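Local coordinates for putative phosphomannomutase (Thermus thermophilus, PDB 1TUO), which probably interconverts phosphosugars by moving a phosphate between positions on the sugar, as a magnesium-dependent member of the phosphohexose mutase family, at residues 227-230 / 231-234; 274-277 / 278-282; 297-300 / 301-305. All coordinates share one frame; numbering follows the deposited sequence.

Overall arrangement
The three contacts are local turns of helix, met in series along the chain. Contact 1 opens helix 230-236 in alpha/beta/alpha domain II, beside that domain's mixed sheet. Contacts 2 and 3 belong to domain III: contact 2 is the C-terminal end of helix 267-280, contact 3 nearly the whole of helix 296-304. Their centres are about 12 Å apart and they touch directly: Leu276 CD1 comes within 3.4 Å of Leu304 CD1, and Ala275 CB within 3.8 Å of Leu297 CD1, so two neighbouring helices of one domain pack through leucine and alanine side chains. Contact 1, a helix start in the preceding domain, stands apart, its centre about 29 Å from that of contact 2 and about 33 Å from that of contact 3.

Contact 1 (227-230 / 231-234); sequences KNLG and VTLA
Leu233 folds back onto the carbonyl of Leu229, using both its backbone and its side chain. Leu233 N donates to Leu229 O at 2.8 Å, almost straight at hydrogen (164°), the donor lying almost in line with the C=O bond. The same oxygen is brushed by the isobutyl group: Leu233 CG lies 3.4 Å from Leu229 O, and CD1 follows a little further off. The torsion explains this, since with chi1 at -71° Leu233 CG sits beside its own backbone N and so leans back toward the preceding turn. On the Leu229 side the aliphatic contact is made by the base of the side chain, with Leu229 CB 4.3 Å from Leu233 CG, a looser meeting than that with the oxygen.

Leu229 is the N-cap residue of helix 230-236, and its carbonyl starts the helical bonding. The next bond, from Ala234 N to Gly230 O, is 3.0 Å long and more bent, with the donor tilted out of the carbonyl plane. Val231 N, in the first turn, gives its proton to a water at 3.1 Å; that water also makes a weak bond to Asn228 O, bridging the loop to the helix start. Asn228 O has a second partner in Arg210, while the buried Asn228 amide is satisfied at both ends, by Asn221 N and Glu223 O.

Thr232 takes the inward side of the turn. Its OG1 stands beside the backbone N (chi1 -59°), a rotation that goes with its hydrogen bond to Asp183, and Thr232 CB lies 3.6 Å from Leu229 O. Leu229, Thr232 and Leu233 all rest on Val258 of strand 255-259, and Leu229 and Thr232 also reach strand 244-248, at Ala247 and Ala245.

Contact 2 (274-277 / 278-282); sequences LALY and RFRKG
Lys281 lays its aliphatic chain across the Tyr277 ring, one turn further along the helix. Lys281 CG stands over one face, 4.2 Å from the ring centroid and toward the rim, in a CH-pi contact. The next carbon runs on over the phenol end, bringing Lys281 CD to 3.4 Å from Tyr277 CZ. Tyr277 swings its ring out beside its own carbonyl carbon, chi1 177° setting CG opposite the backbone N, where the lysine can overlie it. Both polar ends then meet Glu357: Tyr277 OH by a hydrogen bond, Lys281 NZ by a salt bridge. Cutting Tyr277 back to an alanine is likely to leave a gap under the lysine chain and take the phenol partner from Glu357.

The last turn is looser. Lys281 N reaches Tyr277 O by a weak bond, and the exposed Gly282, with positive phi, ends the helix in a Schellman motif, one of whose two bonds runs from Gly282 N to Phe279 O at 3.0 Å. Exposed Arg280 lies alongside buried Leu276, Arg280 CD 3.7 Å from Leu276 CD1.

Buried Arg278 instead passes its methylenes by Leu274 O and delivers its guanidinium to Glu341 and Phe328 O, beside strand 337-339. Helix 348-362 covers Leu274 and Tyr277, while Leu276 packs between helices 296-304 and 366-377.

Contact 3 (297-300 / 301-305); sequences LDRL and GERLG
Helix 296-304 is the crossover of a beta-alpha-beta unit in domain III, linking the parallel strands 286-290 and 308-311, and this contact runs through nearly all of it and out to Gly305. Arg299 is flanked here by the two side chains that follow it a turn later. On one flank Arg299 NE and Glu302 OE2 form a long salt bridge of 3.5 Å, the guanidinium and carboxylate planes turned 51° apart, so the two groups cross instead of pairing flat. Glu302 reaches back by an unusual rotation: its CG lies between the backbone N and the carbonyl carbon (chi1 75°), close over Arg299 O.

On the other flank Arg303 runs alongside Arg299, pointing the same way, with Arg303 CG 3.8 Å from Arg299 CD. Their guanidinium groups come equally near, Arg299 NH1 to Arg303 NH2 at 3.8 Å. The nearness of like charges is probably eased by Glu302 and by carbonyl oxygens near the end of helix 366-377: Arg299 NH1 binds Thr377 O and Arg303 NH1 binds Leu376 O.

The buried side is apolar. Leu300 CD1 and Leu304 CD1 meet at 3.7 Å, and Leu300 also touches Phe306 beyond the helix. The backbone bonds under both faces are regular, with Arg303 N to Arg299 O and Leu304 N to Leu300 O both 2.8 Å. The helix closes at Gly305, whose phi is positive; Gly305 N still donates to Gly301 O, at 2.9 Å.

Contact 1 (227-230 / 231-234)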
ATOM      1  N   LYS A 227      13.679   9.655  -4.549  1.00 24.82           N
ATOM      2  CA  LYS A 227      13.579  11.116  -4.495  1.00 26.19           C
ATOM      3  C   LYS A 227      13.068  11.681  -3.175  1.00 24.57           C
ATOM      4  O   LYS A 227      13.331  12.839  -2.844  1.00 24.51           O
ATOM      5  CB  LYS A 227      12.723  11.656  -5.647  1.00 29.03           C
ATOM      6  CG  LYS A 227      11.270  11.224  -5.641  1.00 32.83           C
ATOM      7  CD  LYS A 227      10.435  12.113  -6.567  1.00 36.56           C
ATOM      8  CE  LYS A 227      10.371  13.548  -6.041  1.00 39.02           C
ATOM      9  NZ  LYS A 227       9.591  14.473  -6.919  1.00 40.61           N
ATOM     10  N   ASN A 228      12.355  10.865  -2.407  1.00 23.71           N
ATOM     11  CA  ASN A 228      11.828  11.319  -1.126  1.00 22.39           C
ATOM     12  C   ASN A 228      12.545  10.685   0.061  1.00 21.39           C
ATOM     13  O   ASN A 228      12.192  10.939   1.214  1.00 19.11           O
ATOM     14  CB  ASN A 228      10.331  11.001  -1.042  1.00 22.93           C
ATOM     15  CG  ASN A 228       9.544  11.630  -2.171  1.00 21.83           C
ATOM     16  OD1 ASN A 228       9.549  12.852  -2.338  1.00 22.59           O
ATOM     17  ND2 ASN A 228       8.862  10.801  -2.957  1.00 19.58           N
ATOM     18  N   LEU A 229      13.570   9.886  -0.221  1.00 21.40           N
ATOM     19  CA  LEU A 229      14.304   9.184   0.823  1.00 22.03           C
ATOM     20  C   LEU A 229      15.753   9.626   1.043  1.00 22.65           C
ATOM     21  O   LEU A 229      16.538   8.893   1.645  1.00 22.32           O
ATOM     22  CB  LEU A 229      14.277   7.681   0.525  1.00 20.40           C
ATOM     23  CG  LEU A 229      12.896   7.026   0.581  1.00 20.94           C
ATOM     24  CD1 LEU A 229      12.983   5.596   0.086  1.00 22.25           C
ATOM     25  CD2 LEU A 229      12.366   7.080   2.006  1.00 20.27           C
ATOM     26  N   GLY A 230      16.101  10.821   0.574  1.00 24.22           N
ATOM     27  CA  GLY A 230      17.461  11.313   0.742  1.00 25.21           C
ATOM     28  C   GLY A 230      18.040  11.138   2.137  1.00 25.96           C
ATOM     29  O   GLY A 230      19.136  10.594   2.301  1.00 25.26           O
ATOM     30  N   VAL A 231      17.310  11.597   3.148  1.00 26.71           N
ATOM     31  CA  VAL A 231      17.776  11.497   4.528  1.00 27.76           C
ATOM     32  C   VAL A 231      18.044  10.060   4.963  1.00 27.24           C
ATOM     33  O   VAL A 231      19.023   9.787   5.658  1.00 27.35           O
ATOM     34  CB  VAL A 231      16.762  12.129   5.508  1.00 29.92           C
ATOM     35  CG1 VAL A 231      17.250  11.970   6.936  1.00 31.59           C
ATOM     36  CG2 VAL A 231      16.580  13.605   5.179  1.00 30.93           C
ATOM     37  N   THR A 232      17.179   9.144   4.545  1.00 25.87           N
ATOM     38  CA  THR A 232      17.320   7.737   4.900  1.00 25.36           C
ATOM     39  C   THR A 232      18.450   7.063   4.130  1.00 25.26           C
ATOM     40  O   THR A 232      19.163   6.223   4.675  1.00 24.69           O
ATOM     41  CB  THR A 232      15.995   6.995   4.658  1.00 25.59           C
ATOM     42  OG1 THR A 232      14.974   7.618   5.447  1.00 25.47           O
ATOM     43  CG2 THR A 232      16.105   5.525   5.054  1.00 23.72           C
ATOM     44  N   LEU A 233      18.605   7.428   2.862  1.00 25.91           N
ATOM     45  CA  LEU A 233      19.677   6.870   2.047  1.00 27.24           C
ATOM     46  C   LEU A 233      21.008   7.284   2.672  1.00 28.30           C
ATOM     47  O   LEU A 233      21.999   6.553   2.596  1.00 28.65           O
ATOM     48  CB  LEU A 233      19.587   7.398   0.610  1.00 27.76           C
ATOM     49  CG  LEU A 233      18.437   6.879  -0.256  1.00 28.40           C
ATOM     50  CD1 LEU A 233      18.280   7.750  -1.488  1.00 29.58           C
ATOM     51  CD2 LEU A 233      18.712   5.439  -0.642  1.00 28.86           C
ATOM     52  N   ALA A 234      21.022   8.456   3.300  1.00 28.28           N
ATOM     53  CA  ALA A 234      22.236   8.958   3.938  1.00 29.51           C
ATOM     54  C   ALA A 234      22.545   8.204   5.230  1.00 29.40           C
ATOM     55  O   ALA A 234      23.677   7.766   5.447  1.00 30.02           O
ATOM     56  CB  ALA A 234      22.095  10.448   4.222  1.00 30.57           C
TER
HETATM   57  O   HOH W   1      14.700  12.974   2.224  1.00 29.11           O

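Contact 2 (274-277 / 278-282)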
ATOM      1  N   LEU A 274       9.622 -11.706  -0.541  1.00 19.85           N
ATOM      2  CA  LEU A 274       8.632 -12.187   0.420  1.00 19.63           C
ATOM      3  C   LEU A 274       7.832 -13.355  -0.145  1.00 20.01           C
ATOM      4  O   LEU A 274       7.407 -14.241   0.594  1.00 20.18           O
ATOM      5  CB  LEU A 274       7.692 -11.049   0.849  1.00 18.71           C
ATOM      6  CG  LEU A 274       8.334 -10.005   1.773  1.00 17.46           C
ATOM      7  CD1 LEU A 274       7.281  -8.983   2.199  1.00 20.34           C
ATOM      8  CD2 LEU A 274       8.939 -10.686   3.007  1.00 20.74           C
ATOM      9  N   ALA A 275       7.626 -13.377  -1.459  1.00 19.41           N
ATOM     10  CA  ALA A 275       6.890 -14.485  -2.053  1.00 18.73           C
ATOM     11  C   ALA A 275       7.720 -15.753  -1.869  1.00 19.59           C
ATOM     12  O   ALA A 275       7.193 -16.807  -1.516  1.00 19.59           O
ATOM     13  CB  ALA A 275       6.638 -14.239  -3.541  1.00 19.58           C
ATOM     14  N   LEU A 276       9.024 -15.638  -2.094  1.00 18.81           N
ATOM     15  CA  LEU A 276       9.918 -16.783  -1.956  1.00 20.11           C
ATOM     16  C   LEU A 276       9.953 -17.268  -0.514  1.00 20.36           C
ATOM     17  O   LEU A 276       9.841 -18.459  -0.251  1.00 21.84           O
ATOM     18  CB  LEU A 276      11.336 -16.414  -2.391  1.00 20.28           C
ATOM     19  CG  LEU A 276      12.395 -17.512  -2.238  1.00 20.48           C
ATOM     20  CD1 LEU A 276      12.017 -18.713  -3.093  1.00 19.76           C
ATOM     21  CD2 LEU A 276      13.751 -16.969  -2.670  1.00 21.25           C
ATOM     22  N   TYR A 277      10.115 -16.332   0.411  1.00 21.40           N
ATOM     23  CA  TYR A 277      10.167 -16.662   1.828  1.00 21.65           C
ATOM     24  C   TYR A 277       8.894 -17.363   2.298  1.00 22.52           C
ATOM     25  O   TYR A 277       8.959 -18.406   2.952  1.00 22.57           O
ATOM     26  CB  TYR A 277      10.394 -15.391   2.652  1.00 22.74           C
ATOM     27  CG  TYR A 277      10.393 -15.639   4.146  1.00 24.21           C
ATOM     28  CD1 TYR A 277       9.395 -15.106   4.961  1.00 24.51           C
ATOM     29  CD2 TYR A 277      11.374 -16.431   4.736  1.00 23.53           C
ATOM     30  CE1 TYR A 277       9.378 -15.360   6.332  1.00 25.44           C
ATOM     31  CE2 TYR A 277      11.364 -16.693   6.105  1.00 24.35           C
ATOM     32  CZ  TYR A 277      10.365 -16.157   6.895  1.00 25.87           C
ATOM     33  OH  TYR A 277      10.341 -16.432   8.246  1.00 28.98           O
ATOM     34  N   ARG A 278       7.737 -16.803   1.957  1.00 22.50           N
ATOM     35  CA  ARG A 278       6.473 -17.396   2.376  1.00 22.18           C
ATOM     36  C   ARG A 278       6.257 -18.760   1.731  1.00 23.77           C
ATOM     37  O   ARG A 278       5.746 -19.682   2.371  1.00 23.51           O
ATOM     38  CB  ARG A 278       5.308 -16.450   2.051  1.00 23.61           C
ATOM     39  CG  ARG A 278       5.230 -15.254   2.995  1.00 24.12           C
ATOM     40  CD  ARG A 278       4.308 -14.150   2.468  1.00 27.05           C
ATOM     41  NE  ARG A 278       2.881 -14.483   2.496  1.00 28.16           N
ATOM     42  CZ  ARG A 278       2.133 -14.554   3.598  1.00 28.03           C
ATOM     43  NH1 ARG A 278       2.666 -14.325   4.790  1.00 27.49           N
ATOM     44  NH2 ARG A 278       0.835 -14.828   3.505  1.00 26.68           N
ATOM     45  N   PHE A 279       6.652 -18.896   0.469  1.00 23.32           N
ATOM     46  CA  PHE A 279       6.499 -20.171  -0.213  1.00 24.79           C
ATOM     47  C   PHE A 279       7.349 -21.228   0.481  1.00 25.32           C
ATOM     48  O   PHE A 279       6.900 -22.359   0.699  1.00 25.64           O
ATOM     49  CB  PHE A 279       6.942 -20.069  -1.669  1.00 24.31           C
ATOM     50  CG  PHE A 279       6.976 -21.392  -2.373  1.00 26.31           C
ATOM     51  CD1 PHE A 279       5.819 -21.941  -2.905  1.00 26.19           C
ATOM     52  CD2 PHE A 279       8.163 -22.110  -2.465  1.00 28.03           C
ATOM     53  CE1 PHE A 279       5.841 -23.191  -3.519  1.00 27.91           C
ATOM     54  CE2 PHE A 279       8.195 -23.359  -3.074  1.00 28.56           C
ATOM     55  CZ  PHE A 279       7.029 -23.898  -3.600  1.00 28.28           C
ATOM     56  N   ARG A 280       8.582 -20.866   0.818  1.00 25.56           N
ATOM     57  CA  ARG A 280       9.480 -21.813   1.470  1.00 26.74           C
ATOM     58  C   ARG A 280       9.017 -22.166   2.886  1.00 27.78           C
ATOM     59  O   ARG A 280       9.385 -23.211   3.410  1.00 28.42           O
ATOM     60  CB  ARG A 280      10.920 -21.276   1.477  1.00 25.06           C
ATOM     61  CG  ARG A 280      11.525 -21.197   0.072  1.00 27.36           C
ATOM     62  CD  ARG A 280      12.910 -20.546   0.028  1.00 25.77           C
ATOM     63  NE  ARG A 280      13.981 -21.405   0.536  1.00 26.03           N
ATOM     64  CZ  ARG A 280      15.275 -21.119   0.419  1.00 28.47           C
ATOM     65  NH1 ARG A 280      15.655 -20.000  -0.188  1.00 28.63           N
ATOM     66  NH2 ARG A 280      16.193 -21.943   0.910  1.00 26.25           N
ATOM     67  N   LYS A 281       8.211 -21.300   3.495  1.00 28.26           N
ATOM     68  CA  LYS A 281       7.689 -21.574   4.834  1.00 29.64           C
ATOM     69  C   LYS A 281       6.542 -22.572   4.746  1.00 29.75           C
ATOM     70  O   LYS A 281       6.042 -23.043   5.769  1.00 30.57           O
ATOM     71  CB  LYS A 281       7.188 -20.299   5.518  1.00 29.84           C
ATOM     72  CG  LYS A 281       8.275 -19.474   6.174  1.00 34.49           C
ATOM     73  CD  LYS A 281       7.692 -18.320   6.984  1.00 35.97           C
ATOM     74  CE  LYS A 281       6.862 -18.819   8.156  1.00 38.43           C
ATOM     75  NZ  LYS A 281       6.333 -17.697   8.987  1.00 40.37           N
ATOM     76  N   GLY A 282       6.115 -22.881   3.527  1.00 29.94           N
ATOM     77  CA  GLY A 282       5.038 -23.838   3.354  1.00 31.90           C
ATOM     78  C   GLY A 282       3.710 -23.295   2.858  1.00 31.92           C
ATOM     79  O   GLY A 282       2.784 -24.070   2.619  1.00 31.15           O
TER

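Contact 3 (297-300 / 301-305)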
ATOM      1  N   LEU A 297       8.234 -12.661 -10.727  1.00 20.84           N
ATOM      2  CA  LEU A 297       7.279 -13.378  -9.885  1.00 20.84           C
ATOM      3  C   LEU A 297       6.692 -14.540 -10.685  1.00 21.40           C
ATOM      4  O   LEU A 297       6.573 -15.661 -10.175  1.00 21.55           O
ATOM      5  CB  LEU A 297       6.157 -12.452  -9.403  1.00 20.20           C
ATOM      6  CG  LEU A 297       5.139 -13.100  -8.455  1.00 22.16           C
ATOM      7  CD1 LEU A 297       5.856 -13.700  -7.249  1.00 22.17           C
ATOM      8  CD2 LEU A 297       4.132 -12.054  -8.010  1.00 22.36           C
ATOM      9  N   ASP A 298       6.329 -14.277 -11.940  1.00 20.87           N
ATOM     10  CA  ASP A 298       5.774 -15.318 -12.809  1.00 23.01           C
ATOM     11  C   ASP A 298       6.790 -16.449 -12.945  1.00 21.76           C
ATOM     12  O   ASP A 298       6.442 -17.627 -12.833  1.00 22.06           O
ATOM     13  CB  ASP A 298       5.476 -14.770 -14.211  1.00 24.42           C
ATOM     14  CG  ASP A 298       4.608 -13.531 -14.187  1.00 27.69           C
ATOM     15  OD1 ASP A 298       3.536 -13.548 -14.825  1.00 27.25           O
ATOM     16  OD2 ASP A 298       5.002 -12.538 -13.541  1.00 28.88           O
ATOM     17  N   ARG A 299       8.046 -16.082 -13.189  1.00 21.99           N
ATOM     18  CA  ARG A 299       9.117 -17.066 -13.347  1.00 22.71           C
ATOM     19  C   ARG A 299       9.330 -17.860 -12.060  1.00 23.05           C
ATOM     20  O   ARG A 299       9.510 -19.078 -12.100  1.00 22.71           O
ATOM     21  CB  ARG A 299      10.427 -16.372 -13.764  1.00 24.62           C
ATOM     22  CG  ARG A 299      11.647 -17.303 -13.888  1.00 26.30           C
ATOM     23  CD  ARG A 299      11.429 -18.425 -14.901  1.00 29.72           C
ATOM     24  NE  ARG A 299      11.446 -17.958 -16.287  1.00 32.50           N
ATOM     25  CZ  ARG A 299      12.546 -17.651 -16.970  1.00 33.28           C
ATOM     26  NH1 ARG A 299      13.744 -17.759 -16.403  1.00 33.20           N
ATOM     27  NH2 ARG A 299      12.450 -17.240 -18.230  1.00 33.02           N
ATOM     28  N   LEU A 300       9.298 -17.178 -10.917  1.00 23.33           N
ATOM     29  CA  LEU A 300       9.490 -17.869  -9.645  1.00 24.72           C
ATOM     30  C   LEU A 300       8.391 -18.919  -9.479  1.00 24.81           C
ATOM     31  O   LEU A 300       8.648 -20.046  -9.047  1.00 24.99           O
ATOM     32  CB  LEU A 300       9.444 -16.874  -8.480  1.00 25.40           C
ATOM     33  CG  LEU A 300       9.860 -17.395  -7.102  1.00 27.34           C
ATOM     34  CD1 LEU A 300      11.345 -17.762  -7.114  1.00 26.39           C
ATOM     35  CD2 LEU A 300       9.595 -16.327  -6.045  1.00 28.09           C
ATOM     36  N   GLY A 301       7.170 -18.541  -9.840  1.00 24.41           N
ATOM     37  CA  GLY A 301       6.047 -19.452  -9.733  1.00 25.47           C
ATOM     38  C   GLY A 301       6.164 -20.665 -10.637  1.00 25.91           C
ATOM     39  O   GLY A 301       5.793 -21.769 -10.245  1.00 24.82           O
ATOM     40  N   GLU A 302       6.669 -20.476 -11.852  1.00 26.56           N
ATOM     41  CA  GLU A 302       6.812 -21.606 -12.760  1.00 28.45           C
ATOM     42  C   GLU A 302       7.975 -22.492 -12.313  1.00 28.70           C
ATOM     43  O   GLU A 302       7.909 -23.723 -12.413  1.00 28.90           O
ATOM     44  CB  GLU A 302       7.036 -21.122 -14.201  1.00 31.20           C
ATOM     45  CG  GLU A 302       8.428 -20.589 -14.492  1.00 36.34           C
ATOM     46  CD  GLU A 302       8.577 -20.107 -15.927  1.00 38.78           C
ATOM     47  OE1 GLU A 302       7.887 -19.129 -16.296  1.00 38.27           O
ATOM     48  OE2 GLU A 302       9.377 -20.708 -16.682  1.00 38.80           O
ATOM     49  N   ARG A 303       9.030 -21.863 -11.803  1.00 27.91           N
ATOM     50  CA  ARG A 303      10.219 -22.587 -11.347  1.00 28.86           C
ATOM     51  C   ARG A 303       9.991 -23.402 -10.074  1.00 29.57           C
ATOM     52  O   ARG A 303      10.390 -24.569  -9.998  1.00 29.26           O
ATOM     53  CB  ARG A 303      11.380 -21.607 -11.103  1.00 28.79           C
ATOM     54  CG  ARG A 303      12.124 -21.122 -12.354  1.00 28.91           C
ATOM     55  CD  ARG A 303      13.189 -22.120 -12.797  1.00 28.94           C
ATOM     56  NE  ARG A 303      13.868 -21.732 -14.035  1.00 28.71           N
ATOM     57  CZ  ARG A 303      15.076 -21.176 -14.103  1.00 28.13           C
ATOM     58  NH1 ARG A 303      15.771 -20.920 -12.998  1.00 26.21           N
ATOM     59  NH2 ARG A 303      15.609 -20.900 -15.289  1.00 27.22           N
ATOM     60  N   LEU A 304       9.345 -22.794  -9.080  1.00 29.33           N
ATOM     61  CA  LEU A 304       9.116 -23.467  -7.802  1.00 29.08           C
ATOM     62  C   LEU A 304       7.789 -24.204  -7.637  1.00 29.30           C
ATOM     63  O   LEU A 304       7.663 -25.056  -6.750  1.00 28.19           O
ATOM     64  CB  LEU A 304       9.292 -22.473  -6.655  1.00 28.83           C
ATOM     65  CG  LEU A 304      10.675 -21.819  -6.579  1.00 29.96           C
ATOM     66  CD1 LEU A 304      10.745 -20.940  -5.347  1.00 30.46           C
ATOM     67  CD2 LEU A 304      11.764 -22.891  -6.535  1.00 30.82           C
ATOM     68  N   GLY A 305       6.797 -23.873  -8.455  1.00 28.62           N
ATOM     69  CA  GLY A 305       5.530 -24.574  -8.360  1.00 29.32           C
ATOM     70  C   GLY A 305       4.299 -23.910  -7.763  1.00 28.71           C
ATOM     71  O   GLY A 305       3.574 -24.548  -6.997  1.00 29.78           O
TER